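Local coordinates for LPG0439 HIT-related domain-containing protein (Legionella pneumophila subsp. pneumophila, PDB 5L0L) that is of unknown function but contains a HIT-related domain, the fold of nucleotide-binding hydrolases and transferases, crystallised here as a fragment of a longer, probably membrane-spanning protein, at the interface of chains A and B. Sequence-based numbering; all coordinates share one arbitrary frame. Chains: chain A/B, Uncharacterized protein.

The interface of chains A and B. Residues chain A 98-100; chain B 99-102, 129.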
loop_
_atom_site.group_PDB
_atom_site.type_symbol
_atom_site.label_atom_id
_atom_site.label_comp_id
_atom_site.label_asym_id
_atom_site.label_seq_id
_atom_site.Cartn_x
_atom_site.Cartn_y
_atom_site.Cartn_z
ATOM N N GLN A 98 -0.054 -8.440 -1.255
ATOM C CA GLN A 98 0.823 -7.285 -1.054
ATOM C C GLN A 98 0.339 -6.152 -1.938
ATOM O O GLN A 98 -0.278 -6.376 -3.003
ATOM C CB GLN A 98 2.284 -7.623 -1.375
ATOM C CG GLN A 98 2.830 -8.700 -0.440
ATOM C CD GLN A 98 4.316 -8.961 -0.606
ATOM O OE1 GLN A 98 4.895 -8.786 -1.687
ATOM N NE2 GLN A 98 4.941 -9.392 0.478
ATOM N N PHE A 99 0.579 -4.915 -1.514
ATOM C CA PHE A 99 0.252 -3.769 -2.345
ATOM C C PHE A 99 1.136 -2.563 -2.046
ATOM O O PHE A 99 1.679 -2.450 -0.925
ATOM C CB PHE A 99 -1.268 -3.382 -2.274
ATOM C CG PHE A 99 -1.800 -3.086 -0.895
ATOM C CD1 PHE A 99 -1.694 -1.813 -0.342
ATOM C CD2 PHE A 99 -2.445 -4.067 -0.163
ATOM C CE1 PHE A 99 -2.191 -1.543 0.911
ATOM C CE2 PHE A 99 -2.954 -3.802 1.100
ATOM C CZ PHE A 99 -2.814 -2.542 1.634
ATOM N N SER A 100 1.270 -1.681 -3.039
ATOM C CA SER A 100 2.081 -0.465 -2.895
ATOM C C SER A 100 1.471 0.680 -3.687
ATOM O O SER A 100 1.103 0.501 -4.867
ATOM C CB SER A 100 3.514 -0.657 -3.409
ATOM O OG SER A 100 4.287 -1.625 -2.717
ATOM N N PHE B 99 3.212 4.075 0.221
ATOM C CA PHE B 99 2.980 3.070 1.235
ATOM C C PHE B 99 2.967 1.666 0.664
ATOM O O PHE B 99 2.715 1.493 -0.546
ATOM C CB PHE B 99 1.706 3.363 2.063
ATOM C CG PHE B 99 0.429 3.465 1.266
ATOM C CD1 PHE B 99 -0.270 2.328 0.915
ATOM C CD2 PHE B 99 -0.122 4.702 0.952
ATOM C CE1 PHE B 99 -1.481 2.405 0.219
ATOM C CE2 PHE B 99 -1.330 4.783 0.287
ATOM C CZ PHE B 99 -1.997 3.630 -0.100
ATOM N N SER B 100 3.318 0.693 1.511
ATOM C CA SER B 100 3.339 -0.725 1.127
ATOM C C SER B 100 2.903 -1.618 2.239
ATOM O O SER B 100 3.363 -1.484 3.394
ATOM C CB SER B 100 4.742 -1.195 0.707
ATOM O OG SER B 100 5.200 -0.513 -0.459
ATOM N N GLN B 101 2.044 -2.574 1.893
ATOM C CA GLN B 101 1.746 -3.715 2.759
ATOM C C GLN B 101 2.492 -4.909 2.170
ATOM O O GLN B 101 2.191 -5.342 1.035
ATOM C CB GLN B 101 0.244 -4.009 2.836
ATOM C CG GLN B 101 -0.089 -5.238 3.696
ATOM C CD GLN B 101 -1.588 -5.378 3.918
ATOM O OE1 GLN B 101 -2.245 -4.437 4.334
ATOM N NE2 GLN B 101 -2.128 -6.506 3.572
ATOM N N LEU B 102 3.473 -5.421 2.925
ATOM C CA LEU B 102 4.383 -6.459 2.415
ATOM C C LEU B 102 4.360 -7.674 3.329
ATOM O O LEU B 102 3.675 -8.667 3.029
ATOM C CB LEU B 102 5.809 -5.910 2.197
ATOM C CG LEU B 102 5.934 -4.713 1.257
ATOM C CD1 LEU B 102 7.387 -4.257 1.113
ATOM C CD2 LEU B 102 5.316 -5.021 -0.096
ATOM N N LEU B 129 1.242 -2.142 7.717
ATOM C CA LEU B 129 1.847 -1.563 6.536
ATOM C C LEU B 129 2.790 -0.418 6.853
ATOM O O LEU B 129 2.811 0.099 7.967
ATOM C CB LEU B 129 0.799 -1.156 5.485
ATOM C CG LEU B 129 -0.233 -0.077 5.799
ATOM C CD1 LEU B 129 0.361 1.315 5.768
ATOM C CD2 LEU B 129 -1.376 -0.158 4.790
#
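One face of the A:Phe99 ring is covered by B:Gln101, whose CB stands 3.7 Å from the ring centroid, displaced toward the rim, in a CH-pi contact. Both residues belong to the HIT-related domain, where strand 96-101 of each chain pairs antiparallel with its symmetry mate, which would join the two sheets across the interface. The B:Gln101 side chain, extended beyond CG and with CG anti to the backbone N (chi1 178°), brings its amide to the CE2-CZ rim. The amide plane is turned 53° from the ring, with carbon CD 3.5 Å from A:Phe99 CE2. At the opposite rim, the meta carbon A:Phe99 CE1 lies 4.1 Å from B:Phe99 CE1, the two ring planes being nearly perpendicular.

The evidence for strand pairing is a reciprocal backbone pair: A:Phe99 N donates to B:Gln101 O at 3.0 Å, and B:Gln101 N to A:Phe99 O at 2.8 Å. The two-fold pair is that of the deposited assembly; the structure alone does not show whether it forms in the cell. At the centre of the pairing, on the opposite side of the strands from the phenyl rings, the hydroxyls A:Ser100 OG and B:Ser100 OG hydrogen-bond at 2.7 Å, donor and acceptor not being distinguished. Farther out, the extended A:Gln98 crosses B:Leu102 at about a right angle, and its amide NE2 donates to B:Leu102 O at 2.9 Å. This donor lies 59° out of the carbonyl plane and not on a lone pair, whereas A:Phe99 N approaches B:Gln101 O in the carbonyl plane.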